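Local coordinates for putative iron binding protein (Bordetella pertussis Tohama I, PDB 1Y9U), which binds ferric iron through tyrosine side chains, probably as the periplasmic solute-binding component of an iron-uptake system, at residues 108-122 with 216-228. Residues are numbered along the deposited sequence; the frame is centred on the assembly and turned at random.
Sequences VLYVEKDLKLDSFRY and WGDAIKVVRPTFA
Lys221 reaches across Val111 to the loop beyond it, where NZ donates to Leu115 O at 2.7 Å, almost in line with the carbonyl. From CG onward the chain is fully extended, which carries the ammonium past Lys113 O; two waters, one also held by Asp118 OD1 and the other by Leu117 O, accept further bonds from it. Beside it Val223 sets CG2 against Val111 CG2 (3.9 Å), while its CG1 packs on Ser119 and on Phe120 CB. On the other face of the sheet Ile220 CD1 lies over the Tyr110 ring, 4.0 Å from its centroid and displaced toward the rim. Between these two layers runs an antiparallel ladder in which Leu109 exchanges two backbone hydrogen bonds with Val223, and Val111 two with Lys221, adding 220-223 as a short strand beside the long strand 100-112 of this periplasmic binding protein fold. Past the ladder, Pro225 CB sits squarely over the Tyr122 ring, 3.6 Å from its centroid; Tyr122 CD1 in turn lies over one face of the Phe227 ring, the two planes at 43°. Thr226 fixes this end: its N-H donates to Phe120 O and its carbonyl O accepts the N-H of Tyr122. Farther out, Arg107 O and His236 N hold Tyr122 OH, whereas Tyr110 OH is hydrogen-bonded to Asn197 O and its side chain packs against Tyr200, one of the tyrosines that bind iron in this protein, although no iron is bound to this chain here.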
ATOM      1  N   VAL A 108       7.433   0.165   6.852  1.00  8.45           N
ATOM      2  CA  VAL A 108       8.719   0.642   7.330  1.00  8.79           C
ATOM      3  C   VAL A 108       8.870   0.421   8.836  1.00  8.26           C
ATOM      4  O   VAL A 108       8.006  -0.146   9.487  1.00  8.61           O
ATOM      5  CB  VAL A 108       8.900   2.131   6.936  1.00  8.87           C
ATOM      6  CG1 VAL A 108       8.728   2.328   5.409  1.00  9.82           C
ATOM      7  CG2 VAL A 108       7.928   3.029   7.675  1.00  9.42           C
ATOM      8  N   LEU A 109       9.991   0.885   9.382  1.00  8.43           N
ATOM      9  CA  LEU A 109      10.271   0.807  10.799  1.00  8.68           C
ATOM     10  C   LEU A 109      10.105   2.186  11.412  1.00  8.73           C
ATOM     11  O   LEU A 109      10.773   3.133  11.014  1.00  9.98           O
ATOM     12  CB  LEU A 109      11.693   0.312  11.030  1.00  8.83           C
ATOM     13  CG  LEU A 109      12.000  -0.197  12.441  1.00  9.03           C
ATOM     14  CD1 LEU A 109      11.300  -1.536  12.739  1.00  8.72           C
ATOM     15  CD2 LEU A 109      13.497  -0.315  12.665  1.00  9.46           C
ATOM     16  N   TYR A 110       9.174   2.315  12.347  1.00  9.10           N
ATOM     17  CA  TYR A 110       9.105   3.506  13.188  1.00  8.70           C
ATOM     18  C   TYR A 110      10.143   3.348  14.270  1.00  8.73           C
ATOM     19  O   TYR A 110      10.261   2.262  14.824  1.00  8.77           O
ATOM     20  CB  TYR A 110       7.758   3.635  13.857  1.00  8.58           C
ATOM     21  CG  TYR A 110       6.540   3.867  12.972  1.00  7.58           C
ATOM     22  CD1 TYR A 110       6.596   3.868  11.581  1.00  7.91           C
ATOM     23  CD2 TYR A 110       5.286   4.080  13.572  1.00  7.90           C
ATOM     24  CE1 TYR A 110       5.442   4.052  10.824  1.00  7.70           C
ATOM     25  CE2 TYR A 110       4.153   4.275  12.825  1.00  8.70           C
ATOM     26  CZ  TYR A 110       4.235   4.290  11.447  1.00  7.77           C
ATOM     27  OH  TYR A 110       3.066   4.412  10.720  1.00  8.90           O
ATOM     28  N   VAL A 111      10.901   4.402  14.552  1.00  8.72           N
ATOM     29  CA  VAL A 111      12.032   4.345  15.466  1.00  9.44           C
ATOM     30  C   VAL A 111      11.982   5.543  16.397  1.00  9.85           C
ATOM     31  O   VAL A 111      11.781   6.667  15.937  1.00  9.38           O
ATOM     32  CB  VAL A 111      13.368   4.364  14.690  1.00 10.22           C
ATOM     33  CG1 VAL A 111      14.553   4.319  15.637  1.00 11.03           C
ATOM     34  CG2 VAL A 111      13.401   3.212  13.665  1.00 10.67           C
ATOM     35  N   GLU A 112      12.220   5.334  17.686  1.00  9.68           N
ATOM     36  CA  GLU A 112      12.326   6.447  18.623  1.00  9.89           C
ATOM     37  C   GLU A 112      13.297   7.469  18.040  1.00 10.19           C
ATOM     38  O   GLU A 112      14.361   7.093  17.539  1.00 10.39           O
ATOM     39  CB  GLU A 112      12.833   5.950  19.966  1.00 10.94           C
ATOM     40  CG  GLU A 112      12.535   6.874  21.133  1.00 11.45           C
ATOM     41  CD  GLU A 112      13.470   8.072  21.252  1.00 12.39           C
ATOM     42  OE1 GLU A 112      14.632   7.988  20.803  1.00 12.63           O
ATOM     43  OE2 GLU A 112      12.997   9.105  21.797  1.00 15.69           O
ATOM     44  N   LYS A 113      12.949   8.751  18.109  1.00 10.41           N
ATOM     45  CA  LYS A 113      13.619   9.750  17.296  1.00 10.95           C
ATOM     46  C   LYS A 113      15.136   9.856  17.488  1.00 11.21           C
ATOM     47  O   LYS A 113      15.835  10.242  16.563  1.00 12.47           O
ATOM     48  CB  LYS A 113      12.981  11.126  17.505  1.00 11.61           C
ATOM     49  CG  LYS A 113      13.202  11.685  18.913  1.00 12.70           C
ATOM     50  CD  LYS A 113      12.373  12.932  19.168  1.00 13.57           C
ATOM     51  CE  LYS A 113      12.567  13.484  20.574  1.00 14.54           C
ATOM     52  NZ  LYS A 113      13.930  14.082  20.758  1.00 18.28           N
ATOM     53  N   ASP A 114      15.632   9.515  18.663  1.00 11.04           N
ATOM     54  CA  ASP A 114      17.068   9.628  18.936  1.00 12.05           C
ATOM     55  C   ASP A 114      17.819   8.310  19.016  1.00 12.73           C
ATOM     56  O   ASP A 114      19.004   8.280  19.330  1.00 14.03           O
ATOM     57  CB  ASP A 114      17.286  10.390  20.237  1.00 12.94           C
ATOM     58  CG  ASP A 114      16.784  11.809  20.159  1.00 13.32           C
ATOM     59  OD1 ASP A 114      17.143  12.497  19.176  1.00 16.21           O
ATOM     60  OD2 ASP A 114      16.041  12.287  21.043  1.00 14.29           O
ATOM     61  N   LEU A 115      17.157   7.205  18.704  1.00 12.94           N
ATOM     62  CA  LEU A 115      17.837   5.911  18.700  1.00 13.89           C
ATOM     63  C   LEU A 115      18.889   5.902  17.605  1.00 15.03           C
ATOM     64  O   LEU A 115      18.662   6.380  16.509  1.00 15.18           O
ATOM     65  CB  LEU A 115      16.810   4.794  18.476  1.00 14.28           C
ATOM     66  CG  LEU A 115      17.150   3.406  19.002  1.00 16.51           C
ATOM     67  CD1 LEU A 115      17.077   3.401  20.516  1.00 20.90           C
ATOM     68  CD2 LEU A 115      16.186   2.375  18.454  1.00 17.97           C
ATOM     69  N   LYS A 116      20.052   5.349  17.906  1.00 16.41           N
ATOM     70  CA  LYS A 116      21.103   5.231  16.924  1.00 18.49           C
ATOM     71  C   LYS A 116      20.825   4.000  16.066  1.00 18.67           C
ATOM     72  O   LYS A 116      21.138   2.878  16.441  1.00 19.65           O
ATOM     73  CB  LYS A 116      22.482   5.139  17.600  1.00 19.89           C
ATOM     74  CG  LYS A 116      23.366   6.343  17.302  1.00 24.96           C
ATOM     75  CD  LYS A 116      22.775   7.665  17.785  1.00 28.91           C
ATOM     76  CE  LYS A 116      23.627   8.853  17.322  1.00 31.44           C
ATOM     77  NZ  LYS A 116      22.830   9.963  16.703  1.00 33.00           N
ATOM     78  N   LEU A 117      20.200   4.246  14.925  1.00 17.99           N
ATOM     79  CA  LEU A 117      19.761   3.214  13.996  1.00 17.96           C
ATOM     80  C   LEU A 117      19.538   3.903  12.650  1.00 18.86           C
ATOM     81  O   LEU A 117      18.558   4.641  12.502  1.00 20.38           O
ATOM     82  CB  LEU A 117      18.484   2.558  14.518  1.00 17.62           C
ATOM     83  CG  LEU A 117      18.028   1.273  13.827  1.00 17.44           C
ATOM     84  CD1 LEU A 117      19.076   0.169  13.941  1.00 19.19           C
ATOM     85  CD2 LEU A 117      16.709   0.776  14.419  1.00 18.48           C
ATOM     86  N   ASP A 118      20.466   3.690  11.714  1.00 19.57           N
ATOM     87  CA  ASP A 118      20.526   4.393  10.424  1.00 20.90           C
ATOM     88  C   ASP A 118      19.894   3.595   9.300  1.00 19.54           C
ATOM     89  O   ASP A 118      19.458   4.161   8.294  1.00 20.11           O
ATOM     90  CB  ASP A 118      21.998   4.685  10.029  1.00 22.19           C
ATOM     91  CG  ASP A 118      22.663   5.723  10.923  1.00 26.10           C
ATOM     92  OD1 ASP A 118      21.949   6.549  11.542  1.00 30.25           O
ATOM     93  OD2 ASP A 118      23.904   5.799  11.047  1.00 30.12           O
ATOM     94  N   SER A 119      19.892   2.275   9.458  1.00 17.50           N
ATOM     95  CA  SER A 119      19.423   1.372   8.418  1.00 16.39           C
ATOM     96  C   SER A 119      18.925   0.102   9.082  1.00 15.10           C
ATOM     97  O   SER A 119      19.147  -0.142  10.267  1.00 15.65           O
ATOM     98  CB  SER A 119      20.558   1.052   7.449  1.00 16.95           C
ATOM     99  OG  SER A 119      21.568   0.309   8.093  1.00 19.10           O
ATOM    100  N   PHE A 120      18.250  -0.728   8.308  1.00 12.83           N
ATOM    101  CA  PHE A 120      17.658  -1.956   8.864  1.00 11.90           C
ATOM    102  C   PHE A 120      17.328  -2.911   7.752  1.00 11.42           C
ATOM    103  O   PHE A 120      16.925  -2.483   6.665  1.00 11.36           O
ATOM    104  CB  PHE A 120      16.343  -1.587   9.577  1.00 11.34           C
ATOM    105  CG  PHE A 120      15.958  -2.472  10.754  1.00 10.08           C
ATOM    106  CD1 PHE A 120      16.643  -2.396  11.939  1.00 11.28           C
ATOM    107  CD2 PHE A 120      14.841  -3.302  10.702  1.00  9.95           C
ATOM    108  CE1 PHE A 120      16.257  -3.134  13.027  1.00 11.27           C
ATOM    109  CE2 PHE A 120      14.469  -4.044  11.809  1.00 10.96           C
ATOM    110  CZ  PHE A 120      15.158  -3.947  12.966  1.00 11.39           C
ATOM    111  N   ARG A 121      17.504  -4.200   8.027  1.00 11.47           N
ATOM    112  CA  ARG A 121      16.954  -5.255   7.180  1.00 12.08           C
ATOM    113  C   ARG A 121      15.758  -5.846   7.893  1.00 10.64           C
ATOM    114  O   ARG A 121      15.749  -5.936   9.108  1.00 10.30           O
ATOM    115  CB  ARG A 121      17.990  -6.350   6.913  1.00 13.72           C
ATOM    116  CG  ARG A 121      19.037  -5.923   5.910  1.00 19.21           C
ATOM    117  CD  ARG A 121      20.122  -5.023   6.524  1.00 24.09           C
ATOM    118  NE  ARG A 121      20.459  -3.913   5.651  1.00 29.63           N
ATOM    119  CZ  ARG A 121      20.921  -2.736   6.057  1.00 30.43           C
ATOM    120  NH1 ARG A 121      21.106  -2.491   7.343  1.00 30.26           N
ATOM    121  NH2 ARG A 121      21.220  -1.807   5.153  1.00 32.56           N
ATOM    122  N   TYR A 122      14.718  -6.254   7.168  1.00 10.24           N
ATOM    123  CA  TYR A 122      13.544  -6.794   7.861  1.00 10.65           C
ATOM    124  C   TYR A 122      13.905  -7.909   8.829  1.00 10.69           C
ATOM    125  O   TYR A 122      13.402  -7.967   9.929  1.00 10.12           O
ATOM    126  CB  TYR A 122      12.468  -7.277   6.885  1.00  9.97           C
ATOM    127  CG  TYR A 122      11.797  -6.155   6.138  1.00 10.49           C
ATOM    128  CD1 TYR A 122      12.076  -5.903   4.796  1.00 10.02           C
ATOM    129  CD2 TYR A 122      10.871  -5.354   6.779  1.00  9.71           C
ATOM    130  CE1 TYR A 122      11.466  -4.855   4.104  1.00  9.70           C
ATOM    131  CE2 TYR A 122      10.255  -4.312   6.116  1.00 10.13           C
ATOM    132  CZ  TYR A 122      10.559  -4.049   4.781  1.00  9.22           C
ATOM    133  OH  TYR A 122       9.945  -3.023   4.100  1.00 10.35           O
ATOM    134  N   TRP A 216       2.664  12.220  18.598  1.00  8.72           N
ATOM    135  CA  TRP A 216       3.131  10.881  18.234  1.00  8.93           C
ATOM    136  C   TRP A 216       4.122  10.980  17.061  1.00  9.12           C
ATOM    137  O   TRP A 216       5.143  10.307  17.036  1.00  9.45           O
ATOM    138  CB  TRP A 216       1.970   9.975  17.845  1.00  9.55           C
ATOM    139  CG  TRP A 216       0.963   9.717  18.924  1.00 10.23           C
ATOM    140  CD1 TRP A 216       0.915  10.276  20.178  1.00 11.62           C
ATOM    141  CD2 TRP A 216      -0.164   8.848  18.830  1.00 10.28           C
ATOM    142  NE1 TRP A 216      -0.172   9.797  20.862  1.00 11.84           N
ATOM    143  CE2 TRP A 216      -0.868   8.940  20.059  1.00 10.69           C
ATOM    144  CE3 TRP A 216      -0.673   8.017  17.819  1.00 10.67           C
ATOM    145  CZ2 TRP A 216      -2.022   8.214  20.314  1.00 11.04           C
ATOM    146  CZ3 TRP A 216      -1.811   7.291  18.068  1.00 11.15           C
ATOM    147  CH2 TRP A 216      -2.474   7.390  19.330  1.00 10.89           C
ATOM    148  N   GLY A 217       3.810  11.815  16.074  1.00  8.83           N
ATOM    149  CA  GLY A 217       4.693  11.958  14.927  1.00  8.79           C
ATOM    150  C   GLY A 217       6.053  12.526  15.322  1.00  8.33           C
ATOM    151  O   GLY A 217       7.097  12.088  14.842  1.00  8.89           O
ATOM    152  N   ASP A 218       6.053  13.501  16.235  1.00  8.15           N
ATOM    153  CA  ASP A 218       7.299  14.128  16.652  1.00  8.58           C
ATOM    154  C   ASP A 218       8.195  13.143  17.414  1.00  8.33           C
ATOM    155  O   ASP A 218       9.414  13.349  17.479  1.00  9.40           O
ATOM    156  CB  ASP A 218       7.048  15.341  17.544  1.00  9.01           C
ATOM    157  CG  ASP A 218       6.706  16.587  16.795  1.00  9.03           C
ATOM    158  OD1 ASP A 218       6.596  16.606  15.545  1.00  9.41           O
ATOM    159  OD2 ASP A 218       6.523  17.656  17.432  1.00 10.45           O
ATOM    160  N   ALA A 219       7.612  12.089  17.988  1.00  8.49           N
ATOM    161  CA  ALA A 219       8.359  11.157  18.817  1.00  9.33           C
ATOM    162  C   ALA A 219       9.219  10.177  18.022  1.00  9.24           C
ATOM    163  O   ALA A 219      10.076   9.514  18.615  1.00  9.80           O
ATOM    164  CB  ALA A 219       7.404  10.372  19.669  1.00 10.36           C
ATOM    165  N   ILE A 220       8.985  10.066  16.709  1.00  8.25           N
ATOM    166  CA  ILE A 220       9.554   9.018  15.890  1.00  9.15           C
ATOM    167  C   ILE A 220      10.247   9.563  14.654  1.00  9.08           C
ATOM    168  O   ILE A 220      10.040  10.690  14.211  1.00  9.85           O
ATOM    169  CB  ILE A 220       8.477   7.960  15.459  1.00  8.85           C
ATOM    170  CG1 ILE A 220       7.383   8.554  14.559  1.00  9.77           C
ATOM    171  CG2 ILE A 220       7.858   7.318  16.691  1.00 10.02           C
ATOM    172  CD1 ILE A 220       6.636   7.500  13.756  1.00 10.78           C
ATOM    173  N   LYS A 221      11.066   8.701  14.087  1.00  9.26           N
ATOM    174  CA  LYS A 221      11.598   8.847  12.755  1.00  9.57           C
ATOM    175  C   LYS A 221      11.335   7.552  11.987  1.00  9.30           C
ATOM    176  O   LYS A 221      11.021   6.510  12.573  1.00  9.61           O
ATOM    177  CB  LYS A 221      13.095   9.148  12.770  1.00  9.56           C
ATOM    178  CG  LYS A 221      13.972   8.056  13.381  1.00 10.61           C
ATOM    179  CD  LYS A 221      15.437   8.478  13.494  1.00 13.24           C
ATOM    180  CE  LYS A 221      16.199   7.455  14.267  1.00 15.07           C
ATOM    181  NZ  LYS A 221      17.618   7.869  14.452  1.00 19.54           N
ATOM    182  N   VAL A 222      11.456   7.633  10.675  1.00  9.49           N
ATOM    183  CA  VAL A 222      11.293   6.485   9.800  1.00  9.13           C
ATOM    184  C   VAL A 222      12.656   5.967   9.345  1.00  9.81           C
ATOM    185  O   VAL A 222      13.523   6.728   8.898  1.00 11.27           O
ATOM    186  CB  VAL A 222      10.437   6.856   8.570  1.00  9.76           C
ATOM    187  CG1 VAL A 222      10.533   5.813   7.472  1.00  9.20           C
ATOM    188  CG2 VAL A 222       8.996   7.054   8.980  1.00 10.48           C
ATOM    189  N   VAL A 223      12.821   4.658   9.449  1.00  9.57           N
ATOM    190  CA  VAL A 223      13.894   3.946   8.764  1.00 10.21           C
ATOM    191  C   VAL A 223      13.196   2.931   7.864  1.00  9.82           C
ATOM    192  O   VAL A 223      12.368   2.156   8.338  1.00  9.79           O
ATOM    193  CB  VAL A 223      14.856   3.253   9.756  1.00 10.74           C
ATOM    194  CG1 VAL A 223      15.856   2.384   9.028  1.00 11.98           C
ATOM    195  CG2 VAL A 223      15.577   4.292  10.577  1.00 11.31           C
ATOM    196  N   ARG A 224      13.513   2.950   6.573  1.00  9.85           N
ATOM    197  CA  ARG A 224      12.929   2.006   5.627  1.00  9.76           C
ATOM    198  C   ARG A 224      13.785   0.750   5.560  1.00 10.38           C
ATOM    199  O   ARG A 224      14.905   0.808   5.030  1.00 10.91           O
ATOM    200  CB  ARG A 224      12.837   2.614   4.230  1.00 10.74           C
ATOM    201  CG  ARG A 224      11.911   3.829   4.124  1.00 10.80           C
ATOM    202  CD  ARG A 224      11.322   3.913   2.772  1.00 11.32           C
ATOM    203  NE  ARG A 224      10.451   5.033   2.475  1.00 10.62           N
ATOM    204  CZ  ARG A 224      10.841   6.182   1.932  1.00 11.32           C
ATOM    205  NH1 ARG A 224      12.120   6.474   1.782  1.00 11.21           N
ATOM    206  NH2 ARG A 224       9.938   7.085   1.567  1.00 11.85           N
ATOM    207  N   PRO A 225      13.299  -0.379   6.065  1.00 10.11           N
ATOM    208  CA  PRO A 225      14.081  -1.614   5.954  1.00 10.73           C
ATOM    209  C   PRO A 225      14.130  -2.122   4.534  1.00 11.03           C
ATOM    210  O   PRO A 225      13.295  -1.768   3.698  1.00 11.04           O
ATOM    211  CB  PRO A 225      13.326  -2.609   6.840  1.00 10.74           C
ATOM    212  CG  PRO A 225      12.375  -1.780   7.653  1.00 10.39           C
ATOM    213  CD  PRO A 225      12.024  -0.618   6.764  1.00 10.57           C
ATOM    214  N   THR A 226      15.114  -2.980   4.269  1.00 11.97           N
ATOM    215  CA  THR A 226      15.169  -3.709   3.017  1.00 12.59           C
ATOM    216  C   THR A 226      15.252  -5.194   3.274  1.00 13.08           C
ATOM    217  O   THR A 226      15.588  -5.644   4.372  1.00 12.05           O
ATOM    218  CB  THR A 226      16.371  -3.274   2.193  1.00 13.69           C
ATOM    219  OG1 THR A 226      17.581  -3.512   2.941  1.00 15.01           O
ATOM    220  CG2 THR A 226      16.316  -1.770   1.870  1.00 14.46           C
ATOM    221  N   PHE A 227      14.918  -5.948   2.247  1.00 14.85           N
ATOM    222  CA  PHE A 227      15.218  -7.375   2.235  1.00 17.44           C
ATOM    223  C   PHE A 227      16.732  -7.623   2.021  1.00 21.67           C
ATOM    224  O   PHE A 227      17.341  -7.032   1.154  1.00 24.48           O
ATOM    225  CB  PHE A 227      14.329  -8.069   1.207  1.00 16.81           C
ATOM    226  CG  PHE A 227      12.912  -8.246   1.671  1.00 15.18           C
ATOM    227  CD1 PHE A 227      11.867  -7.506   1.119  1.00 16.02           C
ATOM    228  CD2 PHE A 227      12.616  -9.165   2.651  1.00 14.55           C
ATOM    229  CE1 PHE A 227      10.573  -7.696   1.560  1.00 15.83           C
ATOM    230  CE2 PHE A 227      11.314  -9.355   3.082  1.00 16.88           C
ATOM    231  CZ  PHE A 227      10.304  -8.614   2.549  1.00 16.26           C
ATOM    232  N   ALA A 228      17.314  -8.470   2.872  1.00 25.08           N
ATOM    233  CA  ALA A 228      18.749  -8.771   2.884  1.00 27.17           C
ATOM    234  C   ALA A 228      19.076  -9.925   1.941  1.00 28.40           C
ATOM    235  O   ALA A 228      20.188 -10.464   1.993  1.00 30.92           O
ATOM    236  CB  ALA A 228      19.188  -9.132   4.310  1.00 27.87           C
TER
HETATM  237  O   HOH W   1      10.462   9.820  21.409  1.00 15.90           O
HETATM  238  O   HOH W   2      20.475   6.961  13.727  1.00 25.22           O
HETATM  239  O   HOH W   3      17.952   7.059  11.516  1.00 31.90           O
HETATM  240  O   HOH W   4      17.529   0.487   5.707  1.00 14.29           O